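Local coordinates for structural protein VP1 (Trichodysplasia spinulosa-associated polyomavirus, PDB 4U61) that forms the pentameric building block of the polyomavirus capsid and binds sialic acid, consistent with a part in attachment to host-cell glycans, at residues 54-59 with 148-153; 25-30 with 69-74; 96-101 with 266-271. One frame throughout, in Å; residues are numbered along the deposited sequence.

Contact 1 (54-59 with 148-153); sequences SSDQDK and NYRTDY. With SIA (N-acetyl-alpha-neuraminic acid), chain O.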
loop_
_atom_site.group_PDB
_atom_site.type_symbol
_atom_site.label_atom_id
_atom_site.label_comp_id
_atom_site.label_asym_id
_atom_site.label_seq_id
_atom_site.Cartn_x
_atom_site.Cartn_y
_atom_site.Cartn_z
ATOM N N SER E 54 12.259 -18.622 -29.949
ATOM C CA SER E 54 10.831 -18.772 -30.229
ATOM C C SER E 54 10.243 -19.632 -29.101
ATOM O O SER E 54 10.988 -20.216 -28.319
ATOM C CB SER E 54 10.611 -19.466 -31.566
ATOM O OG SER E 54 11.006 -20.829 -31.493
ATOM N N SER E 55 8.923 -19.742 -29.025
ATOM C CA SER E 55 8.331 -20.510 -27.923
ATOM C C SER E 55 8.591 -22.028 -28.086
ATOM O O SER E 55 8.602 -22.774 -27.095
ATOM C CB SER E 55 6.839 -20.193 -27.769
ATOM O OG SER E 55 6.146 -20.406 -28.979
ATOM N N ASP E 56 8.843 -22.464 -29.320
ATOM C CA ASP E 56 9.205 -23.855 -29.588
ATOM C C ASP E 56 10.659 -24.165 -29.270
ATOM O O ASP E 56 11.043 -25.342 -29.240
ATOM C CB ASP E 56 8.987 -24.206 -31.064
ATOM C CG ASP E 56 7.545 -24.076 -31.507
ATOM O OD1 ASP E 56 6.641 -24.295 -30.674
ATOM O OD2 ASP E 56 7.313 -23.790 -32.712
ATOM N N GLN E 57 11.487 -23.131 -29.140
ATOM C CA GLN E 57 12.914 -23.281 -28.892
ATOM C C GLN E 57 13.256 -22.477 -27.658
ATOM O O GLN E 57 14.027 -21.516 -27.714
ATOM C CB GLN E 57 13.737 -22.775 -30.078
ATOM C CG GLN E 57 13.654 -23.681 -31.275
ATOM C CD GLN E 57 14.660 -23.334 -32.357
ATOM O OE1 GLN E 57 15.826 -23.030 -32.081
ATOM N NE2 GLN E 57 14.217 -23.396 -33.601
ATOM N N ASP E 58 12.661 -22.880 -26.541
ATOM C CA ASP E 58 12.802 -22.185 -25.279
ATOM C C ASP E 58 13.591 -23.101 -24.335
ATOM O O ASP E 58 13.021 -23.989 -23.690
ATOM C CB ASP E 58 11.405 -21.837 -24.733
ATOM C CG ASP E 58 11.432 -20.911 -23.522
ATOM O OD1 ASP E 58 12.516 -20.682 -22.931
ATOM O OD2 ASP E 58 10.344 -20.408 -23.143
ATOM N N LYS E 59 14.905 -22.882 -24.302
ATOM C CA LYS E 59 15.839 -23.760 -23.613
ATOM C C LYS E 59 16.775 -22.939 -22.730
ATOM O O LYS E 59 17.841 -22.509 -23.183
ATOM C CB LYS E 59 16.625 -24.591 -24.627
ATOM C CG LYS E 59 17.563 -25.605 -23.990
ATOM C CD LYS E 59 18.356 -26.381 -25.030
ATOM C CE LYS E 59 19.264 -27.372 -24.331
ATOM N NZ LYS E 59 19.863 -28.320 -25.283
ATOM N N ASN E 148 5.012 -21.773 -20.384
ATOM C CA ASN E 148 5.320 -22.394 -21.670
ATOM C C ASN E 148 5.527 -23.898 -21.521
ATOM O O ASN E 148 6.555 -24.359 -21.025
ATOM C CB ASN E 148 6.556 -21.753 -22.326
ATOM C CG ASN E 148 6.868 -22.364 -23.679
ATOM O OD1 ASN E 148 6.055 -23.131 -24.222
ATOM N ND2 ASN E 148 8.018 -22.018 -24.245
ATOM N N TYR E 149 4.550 -24.671 -21.971
ATOM C CA TYR E 149 4.635 -26.125 -21.811
ATOM C C TYR E 149 5.856 -26.745 -22.489
ATOM O O TYR E 149 6.282 -27.830 -22.094
ATOM C CB TYR E 149 3.358 -26.826 -22.295
ATOM C CG TYR E 149 3.220 -26.982 -23.785
ATOM C CD1 TYR E 149 2.791 -25.921 -24.593
ATOM C CD2 TYR E 149 3.465 -28.221 -24.398
ATOM C CE1 TYR E 149 2.654 -26.084 -25.965
ATOM C CE2 TYR E 149 3.317 -28.384 -25.765
ATOM C CZ TYR E 149 2.909 -27.320 -26.539
ATOM O OH TYR E 149 2.754 -27.491 -27.894
ATOM N N ARG E 150 6.413 -26.065 -23.485
ATOM C CA ARG E 150 7.526 -26.591 -24.291
ATOM C C ARG E 150 8.906 -26.333 -23.717
ATOM O O ARG E 150 9.899 -26.768 -24.288
ATOM C CB ARG E 150 7.488 -25.990 -25.689
ATOM C CG ARG E 150 6.270 -26.388 -26.487
ATOM C CD ARG E 150 5.945 -25.362 -27.551
ATOM N NE ARG E 150 5.436 -24.154 -26.900
ATOM C CZ ARG E 150 4.702 -23.222 -27.490
ATOM N NH1 ARG E 150 4.359 -23.330 -28.768
ATOM N NH2 ARG E 150 4.295 -22.181 -26.781
ATOM N N THR E 151 8.990 -25.616 -22.604
ATOM C CA THR E 151 10.296 -25.280 -22.061
ATOM C C THR E 151 11.158 -26.526 -21.931
ATOM O O THR E 151 10.722 -27.520 -21.367
ATOM C CB THR E 151 10.184 -24.605 -20.700
ATOM O OG1 THR E 151 9.250 -23.523 -20.800
ATOM C CG2 THR E 151 11.543 -24.060 -20.275
ATOM N N ASP E 152 12.378 -26.430 -22.445
ATOM C CA ASP E 152 13.332 -27.528 -22.506
ATOM C C ASP E 152 14.357 -27.290 -21.396
ATOM O O ASP E 152 15.095 -26.305 -21.444
ATOM C CB ASP E 152 13.970 -27.523 -23.908
ATOM C CG ASP E 152 15.076 -28.541 -24.079
ATOM O OD1 ASP E 152 15.504 -29.180 -23.092
ATOM O OD2 ASP E 152 15.525 -28.716 -25.250
ATOM N N TYR E 153 14.384 -28.180 -20.400
ATOM C CA TYR E 153 15.261 -28.041 -19.232
ATOM C C TYR E 153 16.529 -28.891 -19.308
ATOM O O TYR E 153 17.270 -29.008 -18.322
ATOM C CB TYR E 153 14.490 -28.402 -17.953
ATOM C CG TYR E 153 13.352 -27.464 -17.654
ATOM C CD1 TYR E 153 13.583 -26.203 -17.098
ATOM C CD2 TYR E 153 12.044 -27.819 -17.934
ATOM C CE1 TYR E 153 12.550 -25.333 -16.832
ATOM C CE2 TYR E 153 11.003 -26.954 -17.665
ATOM C CZ TYR E 153 11.259 -25.713 -17.117
ATOM O OH TYR E 153 10.218 -24.839 -16.849
HETATM C C1 SIA O . 22.954 -19.538 -25.265
HETATM C C2 SIA O . 22.042 -19.974 -26.403
HETATM C C3 SIA O . 21.274 -21.265 -26.080
HETATM C C4 SIA O . 20.171 -21.070 -25.034
HETATM C C5 SIA O . 19.257 -19.892 -25.391
HETATM C C6 SIA O . 20.103 -18.653 -25.711
HETATM C C7 SIA O . 19.272 -17.444 -26.175
HETATM C C8 SIA O . 20.162 -16.284 -26.647
HETATM C C9 SIA O . 19.429 -14.941 -26.668
HETATM C C10 SIA O . 16.997 -19.866 -24.348
HETATM C C11 SIA O . 16.148 -19.306 -23.232
HETATM N N5 SIA O . 18.315 -19.561 -24.316
HETATM O O1A SIA O . 23.090 -18.314 -25.019
HETATM O O1B SIA O . 23.557 -20.418 -24.603
HETATM O O2 SIA O . 22.875 -20.193 -27.561
HETATM O O4 SIA O . 19.417 -22.287 -24.921
HETATM O O6 SIA O . 21.090 -18.944 -26.726
HETATM O O7 SIA O . 18.374 -17.843 -27.210
HETATM O O8 SIA O . 21.309 -16.178 -25.790
HETATM O O9 SIA O . 19.396 -14.333 -25.361
HETATM O O10 SIA O . 16.462 -20.545 -25.220
HETATM O O HOH W 1 11.528 -25.570 -26.287
HETATM O O HOH W 2 9.544 -20.895 -20.506
HETATM O O HOH W 3 17.754 -29.811 -26.107
#
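Asn148 and Arg150 grip the turn Ser54-Gln57 and the residue after it, chiefly through directed polar bonds. The amide ND2 of Asn148 spends both hydrogens across the contact, with each acceptor close to the amide plane: one goes to Ser55 O (3.0 Å, 169°), meeting a lone pair in the carbonyl plane, the other to Asp58 OD2 (3.0 Å) on the anti side of the carboxylate. The other polar atom of that amide, OD1, takes the N-H of Arg150, closing an Asx turn, and both NE and NH2 of the Arg150 side chain; this side-on grip fixes the guanidinium. One backbone hydrogen bond runs from Asp152 N to Asp58 O at 2.8 Å.

The charged contact is looser in geometry. Arg150 NH1 reaches Asp56 OD1 at 3.1 Å in a salt bridge whose hydrogen bond is weak, the planes of the two groups standing 65° apart. Ser55 CB packs over one guanidinium face, 3.3 Å above it, and Tyr149 CE1 lies over the opposite face, toward its rim. Lys59 runs alongside Asp152, and a water joins Lys59 NZ to Asp152 OD2, while Asp152 OD1 is hydrogen-bonded to Ser154 OG; a second water links Asp58 OD2 to Thr151 OG1.

Lys59 also donates its backbone N-H to O10 of the sialic acid (3.0 Å). Thr50 and Val51 of the same chain and Arg114 of the second subunit also hydrogen-bond to it.

His109 of the second subunit bonds Asp58 OD1, placing the contact at a subunit boundary. Both segments are loops: 54-59 joins strand 12-29 to strand 69-74, and the loop holding 148-153 follows strand 141-144 and precedes strand 177-179.

Contact 2 (25-30 with 69-74); sequences IELYLN and STARIN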
loop_
_atom_site.group_PDB
_atom_site.type_symbol
_atom_site.label_atom_id
_atom_site.label_comp_id
_atom_site.label_asym_id
_atom_site.label_seq_id
_atom_site.Cartn_x
_atom_site.Cartn_y
_atom_site.Cartn_z
ATOM N N ILE E 25 14.253 -25.137 16.808
ATOM C CA ILE E 25 15.130 -25.501 15.719
ATOM C C ILE E 25 15.451 -24.189 15.016
ATOM O O ILE E 25 14.545 -23.440 14.691
ATOM C CB ILE E 25 14.435 -26.467 14.739
ATOM C CG1 ILE E 25 14.264 -27.852 15.377
ATOM C CG2 ILE E 25 15.212 -26.585 13.433
ATOM C CD1 ILE E 25 15.562 -28.597 15.630
ATOM N N GLU E 26 16.739 -23.940 14.813
ATOM C CA GLU E 26 17.237 -22.742 14.150
ATOM C C GLU E 26 18.002 -23.135 12.899
ATOM O O GLU E 26 18.844 -24.013 12.961
ATOM C CB GLU E 26 18.230 -22.051 15.067
ATOM C CG GLU E 26 17.815 -20.710 15.585
ATOM C CD GLU E 26 19.008 -19.904 16.101
ATOM O OE1 GLU E 26 18.872 -18.678 16.187
ATOM O OE2 GLU E 26 20.080 -20.485 16.412
ATOM N N LEU E 27 17.764 -22.453 11.790
ATOM C CA LEU E 27 18.539 -22.715 10.583
ATOM C C LEU E 27 18.448 -21.550 9.623
ATOM O O LEU E 27 17.619 -20.665 9.785
ATOM C CB LEU E 27 18.069 -23.978 9.871
ATOM C CG LEU E 27 16.735 -23.904 9.128
ATOM C CD1 LEU E 27 16.798 -24.791 7.884
ATOM C CD2 LEU E 27 15.580 -24.322 10.036
ATOM N N TYR E 28 19.326 -21.548 8.636
ATOM C CA TYR E 28 19.182 -20.644 7.512
ATOM C C TYR E 28 19.286 -21.470 6.243
ATOM O O TYR E 28 19.875 -22.567 6.252
ATOM C CB TYR E 28 20.251 -19.530 7.529
ATOM C CG TYR E 28 21.663 -20.051 7.419
ATOM C CD1 TYR E 28 22.261 -20.247 6.176
ATOM C CD2 TYR E 28 22.382 -20.403 8.544
ATOM C CE1 TYR E 28 23.542 -20.752 6.065
ATOM C CE2 TYR E 28 23.675 -20.910 8.445
ATOM C CZ TYR E 28 24.255 -21.077 7.203
ATOM O OH TYR E 28 25.532 -21.607 7.100
ATOM N N LEU E 29 18.697 -20.943 5.172
ATOM C CA LEU E 29 18.855 -21.505 3.841
ATOM C C LEU E 29 19.399 -20.427 2.918
ATOM O O LEU E 29 18.800 -19.353 2.773
ATOM C CB LEU E 29 17.510 -21.994 3.307
ATOM C CG LEU E 29 16.903 -23.189 4.060
ATOM C CD1 LEU E 29 15.496 -23.460 3.545
ATOM C CD2 LEU E 29 17.769 -24.424 3.929
ATOM N N ASN E 30 20.516 -20.744 2.275
ATOM C CA ASN E 30 21.055 -19.879 1.254
ATOM C C ASN E 30 20.241 -19.997 -0.029
ATOM O O ASN E 30 19.635 -21.035 -0.299
ATOM C CB ASN E 30 22.539 -20.174 1.008
ATOM C CG ASN E 30 23.440 -19.393 1.940
ATOM O OD1 ASN E 30 23.314 -18.181 2.036
ATOM N ND2 ASN E 30 24.332 -20.082 2.653
ATOM N N SER E 69 14.798 -23.398 -2.332
ATOM C CA SER E 69 15.692 -23.848 -1.287
ATOM C C SER E 69 14.880 -24.782 -0.383
ATOM O O SER E 69 13.691 -24.550 -0.146
ATOM C CB SER E 69 16.198 -22.667 -0.460
ATOM O OG SER E 69 17.019 -21.833 -1.238
ATOM N N THR E 70 15.515 -25.818 0.135
ATOM C CA THR E 70 14.802 -26.709 1.044
ATOM C C THR E 70 15.768 -27.501 1.912
ATOM O O THR E 70 16.903 -27.748 1.527
ATOM C CB THR E 70 13.821 -27.666 0.309
ATOM O OG1 THR E 70 12.878 -28.196 1.251
ATOM C CG2 THR E 70 14.538 -28.824 -0.362
ATOM N N ALA E 71 15.295 -27.871 3.099
ATOM C CA ALA E 71 16.036 -28.734 4.008
ATOM C C ALA E 71 15.075 -29.581 4.830
ATOM O O ALA E 71 13.948 -29.159 5.149
ATOM C CB ALA E 71 16.912 -27.905 4.939
ATOM N N ARG E 72 15.549 -30.772 5.173
ATOM C CA ARG E 72 14.918 -31.593 6.175
ATOM C C ARG E 72 15.819 -31.574 7.394
ATOM O O ARG E 72 16.998 -31.893 7.290
ATOM C CB ARG E 72 14.765 -33.020 5.676
ATOM C CG ARG E 72 14.124 -33.933 6.699
ATOM C CD ARG E 72 14.151 -35.380 6.243
ATOM N NE ARG E 72 13.572 -36.253 7.260
ATOM C CZ ARG E 72 14.195 -36.660 8.357
ATOM N NH1 ARG E 72 15.446 -36.286 8.600
ATOM N NH2 ARG E 72 13.558 -37.444 9.221
ATOM N N ILE E 73 15.268 -31.212 8.543
ATOM C CA ILE E 73 16.051 -31.160 9.780
ATOM C C ILE E 73 15.675 -32.320 10.681
ATOM O O ILE E 73 14.498 -32.525 10.972
ATOM C CB ILE E 73 15.813 -29.845 10.544
ATOM C CG1 ILE E 73 16.187 -28.639 9.664
ATOM C CG2 ILE E 73 16.608 -29.836 11.837
ATOM C CD1 ILE E 73 15.013 -28.003 8.974
ATOM N N ASN E 74 16.685 -33.063 11.139
ATOM C CA ASN E 74 16.471 -34.137 12.108
ATOM C C ASN E 74 16.127 -33.585 13.466
ATOM O O ASN E 74 16.875 -32.771 14.014
ATOM C CB ASN E 74 17.728 -34.990 12.262
ATOM C CG ASN E 74 18.042 -35.768 11.014
ATOM O OD1 ASN E 74 17.155 -36.383 10.428
ATOM N ND2 ASN E 74 19.303 -35.750 10.595
#
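With CG2 anti to the backbone N in both residues, Ile25 and Ile73 bring these methyls to 3.9 Å from one another, the two side chains sliding past each other in opposite directions. Leu27 has CG between its backbone N and carbonyl carbon (chi1 73°), and both its methyls then meet Ile73 CD1, with CD1 of Leu27 at 3.8 Å. The side chain of Leu29 directs CD2 onto Ala71 CB at 3.7 Å, while its CB lies over Ser69 CB.

The strands run roughly antiparallel, at 150°, but their axes are 7.9 Å apart, too far for backbone pairing. Contact is therefore made by side chains that meet from two facing layers, as in the jelly-roll beta sandwich of polyomavirus VP1. Strand 25-29 is hydrogen-bonded to strand 260-279, and strand 69-74 to strand 241-254; Phe269 packs on Leu27 and Leu29 from within the first layer.

One polar link closes the end of this apolar row: Ser69 OG donates to Asn30 O at 2.9 Å, tilted 29° from the carbonyl plane. Branched aliphatic groups thus supply van der Waals cohesion without strong directionality, whereas the single serine bond ties the loop start at Asn30 to the facing strand.

Contact 3 (96-101 with 266-271); sequences KTEVVG and PRYFNI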
loop_
_atom_site.group_PDB
_atom_site.type_symbol
_atom_site.label_atom_id
_atom_site.label_comp_id
_atom_site.label_asym_id
_atom_site.label_seq_id
_atom_site.Cartn_x
_atom_site.Cartn_y
_atom_site.Cartn_z
ATOM N N LYS E 96 9.583 -17.899 13.549
ATOM C CA LYS E 96 10.078 -16.554 13.310
ATOM C C LYS E 96 11.016 -16.688 12.134
ATOM O O LYS E 96 11.999 -17.428 12.201
ATOM C CB LYS E 96 10.820 -16.011 14.529
ATOM C CG LYS E 96 9.959 -15.862 15.770
ATOM C CD LYS E 96 10.781 -15.437 16.967
ATOM C CE LYS E 96 11.061 -13.942 16.933
ATOM N NZ LYS E 96 12.088 -13.498 17.925
ATOM N N THR E 97 10.698 -16.005 11.048
ATOM C CA THR E 97 11.537 -16.069 9.850
ATOM C C THR E 97 11.796 -14.673 9.296
ATOM O O THR E 97 10.933 -13.800 9.372
ATOM C CB THR E 97 10.900 -16.997 8.799
ATOM O OG1 THR E 97 11.717 -17.073 7.630
ATOM C CG2 THR E 97 9.494 -16.552 8.429
ATOM N N GLU E 98 12.990 -14.475 8.752
ATOM C CA GLU E 98 13.337 -13.189 8.169
ATOM C C GLU E 98 14.298 -13.383 7.014
ATOM O O GLU E 98 15.074 -14.328 6.981
ATOM C CB GLU E 98 13.911 -12.241 9.221
ATOM C CG GLU E 98 14.979 -12.827 10.111
ATOM C CD GLU E 98 15.346 -11.922 11.298
ATOM O OE1 GLU E 98 15.015 -12.260 12.474
ATOM O OE2 GLU E 98 16.015 -10.891 11.048
ATOM N N VAL E 99 14.249 -12.454 6.084
ATOM C CA VAL E 99 15.213 -12.408 5.002
ATOM C C VAL E 99 16.476 -11.735 5.532
ATOM O O VAL E 99 16.409 -10.727 6.245
ATOM C CB VAL E 99 14.644 -11.623 3.804
ATOM C CG1 VAL E 99 15.687 -11.524 2.702
ATOM C CG2 VAL E 99 13.387 -12.301 3.302
ATOM N N VAL E 100 17.618 -12.320 5.204
ATOM C CA VAL E 100 18.914 -11.901 5.722
ATOM C C VAL E 100 19.614 -11.089 4.651
ATOM O O VAL E 100 19.487 -11.406 3.461
ATOM C CB VAL E 100 19.794 -13.116 6.079
ATOM C CG1 VAL E 100 21.113 -12.680 6.728
ATOM C CG2 VAL E 100 19.050 -14.082 6.997
ATOM N N GLY E 101 20.358 -10.066 5.056
ATOM C CA GLY E 101 21.196 -9.327 4.121
ATOM C C GLY E 101 20.467 -8.289 3.277
ATOM O O GLY E 101 20.952 -7.892 2.229
ATOM N N PRO E 266 19.382 -14.992 1.529
ATOM C CA PRO E 266 19.090 -16.100 2.426
ATOM C C PRO E 266 17.910 -15.803 3.326
ATOM O O PRO E 266 17.529 -14.637 3.502
ATOM C CB PRO E 266 20.368 -16.262 3.257
ATOM C CG PRO E 266 21.240 -15.106 2.944
ATOM C CD PRO E 266 20.601 -14.260 1.899
ATOM N N ARG E 267 17.344 -16.867 3.888
ATOM C CA ARG E 267 16.259 -16.762 4.848
ATOM C C ARG E 267 16.604 -17.534 6.104
ATOM O O ARG E 267 17.136 -18.647 6.038
ATOM C CB ARG E 267 14.963 -17.301 4.258
ATOM C CG ARG E 267 13.779 -17.199 5.190
ATOM C CD ARG E 267 12.507 -17.582 4.477
ATOM N NE ARG E 267 11.969 -16.535 3.630
ATOM C CZ ARG E 267 11.177 -15.556 4.037
ATOM N NH1 ARG E 267 10.842 -15.424 5.310
ATOM N NH2 ARG E 267 10.704 -14.683 3.166
ATOM N N TYR E 268 16.306 -16.917 7.252
ATOM C CA TYR E 268 16.519 -17.511 8.557
ATOM C C TYR E 268 15.179 -17.982 9.125
ATOM O O TYR E 268 14.142 -17.384 8.848
ATOM C CB TYR E 268 17.147 -16.472 9.484
ATOM C CG TYR E 268 17.137 -16.824 10.938
ATOM C CD1 TYR E 268 18.172 -17.540 11.509
ATOM C CD2 TYR E 268 16.089 -16.424 11.755
ATOM C CE1 TYR E 268 18.161 -17.857 12.866
ATOM C CE2 TYR E 268 16.059 -16.740 13.090
ATOM C CZ TYR E 268 17.094 -17.450 13.650
ATOM O OH TYR E 268 17.035 -17.741 14.996
ATOM N N PHE E 269 15.226 -19.071 9.895
ATOM C CA PHE E 269 14.043 -19.663 10.528
ATOM C C PHE E 269 14.377 -20.032 11.956
ATOM O O PHE E 269 15.433 -20.623 12.223
ATOM C CB PHE E 269 13.632 -20.965 9.838
ATOM C CG PHE E 269 13.338 -20.836 8.370
ATOM C CD1 PHE E 269 14.370 -20.884 7.439
ATOM C CD2 PHE E 269 12.034 -20.709 7.919
ATOM C CE1 PHE E 269 14.107 -20.801 6.092
ATOM C CE2 PHE E 269 11.759 -20.603 6.555
ATOM C CZ PHE E 269 12.794 -20.663 5.647
ATOM N N ASN E 270 13.470 -19.700 12.865
ATOM C CA ASN E 270 13.524 -20.154 14.242
ATOM C C ASN E 270 12.169 -20.751 14.536
ATOM O O ASN E 270 11.188 -20.026 14.646
ATOM C CB ASN E 270 13.806 -18.992 15.188
ATOM C CG ASN E 270 13.932 -19.423 16.632
ATOM O OD1 ASN E 270 13.609 -20.542 16.998
ATOM N ND2 ASN E 270 14.404 -18.525 17.458
ATOM N N ILE E 271 12.117 -22.074 14.636
ATOM C CA ILE E 271 10.846 -22.791 14.718
ATOM C C ILE E 271 10.674 -23.386 16.112
ATOM O O ILE E 271 11.584 -24.036 16.614
ATOM C CB ILE E 271 10.782 -23.915 13.668
ATOM C CG1 ILE E 271 10.861 -23.298 12.256
ATOM C CG2 ILE E 271 9.499 -24.720 13.825
ATOM C CD1 ILE E 271 11.505 -24.175 11.211
#
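Thr97 OG1 sits among three groups of the facing strand, each meeting it differently. Arg267 NH1 points at it along the guanidinium plane (3.0 Å, 167°), and OG1 in turn donates to Tyr268 O at 2.7 Å. The ring of Phe269 turns one face to the same oxygen, which stands 3.6 Å above its plane, toward the rim. With OG1 anti to the Thr97 backbone N (chi1 -180°), the hydroxyl leans over the neighbouring strand. Tyr268 O also accepts from Glu98 N, the two donors coming from opposite faces of its carbonyl plane.

The Arg267 chain bends at chi3 (-79°), which curls the guanidinium back to Val99, whose CG2 lies over one face, 3.6 Å from NH2. On the other side of the sheet Glu98 and Tyr268 run side by side in the same direction, carboxylate and ring planes perpendicular; Glu98 OE2 is hydrogen-bonded to Tyr203 OH of the third subunit. The Val100 and Tyr268 side chains meet at an angle, CG2 of Val100 3.9 Å from CB of Tyr268.

Strands 96-99 and 267-271 are antiparallel neighbours, with Glu98 and Tyr268 a hydrogen-bonded pair. Asp248 of strand 241-254 forms a salt bridge with Arg267, Phe133 of strand 129-136 packs against Thr97, Arg267 and Phe269, and strand 12-29 pairs with the far edge of 267-271.

Contacts 2 and 3 are adjoining parts of the sandwich, their centres about 10 Å apart. Strand 12-29 serves in contact 2 and strand 260-279 in contact 3, and the two are paired in one sheet: Ile25 O lies 2.8 Å from Ile271 N, and Glu26 OE1 approaches Tyr268 OH at a very short 2.4 Å, a probable hydrogen bond. Both contacts also touch the third subunit. Contact 1 stands apart, on the opposite side of the chain's centre, its centre about 33 Å from that of contact 2 and about 34 Å from that of contact 3. It alone meets the sialic acid, beside the second subunit, so this site lies on loops well away from the strand packing of contacts 2 and 3.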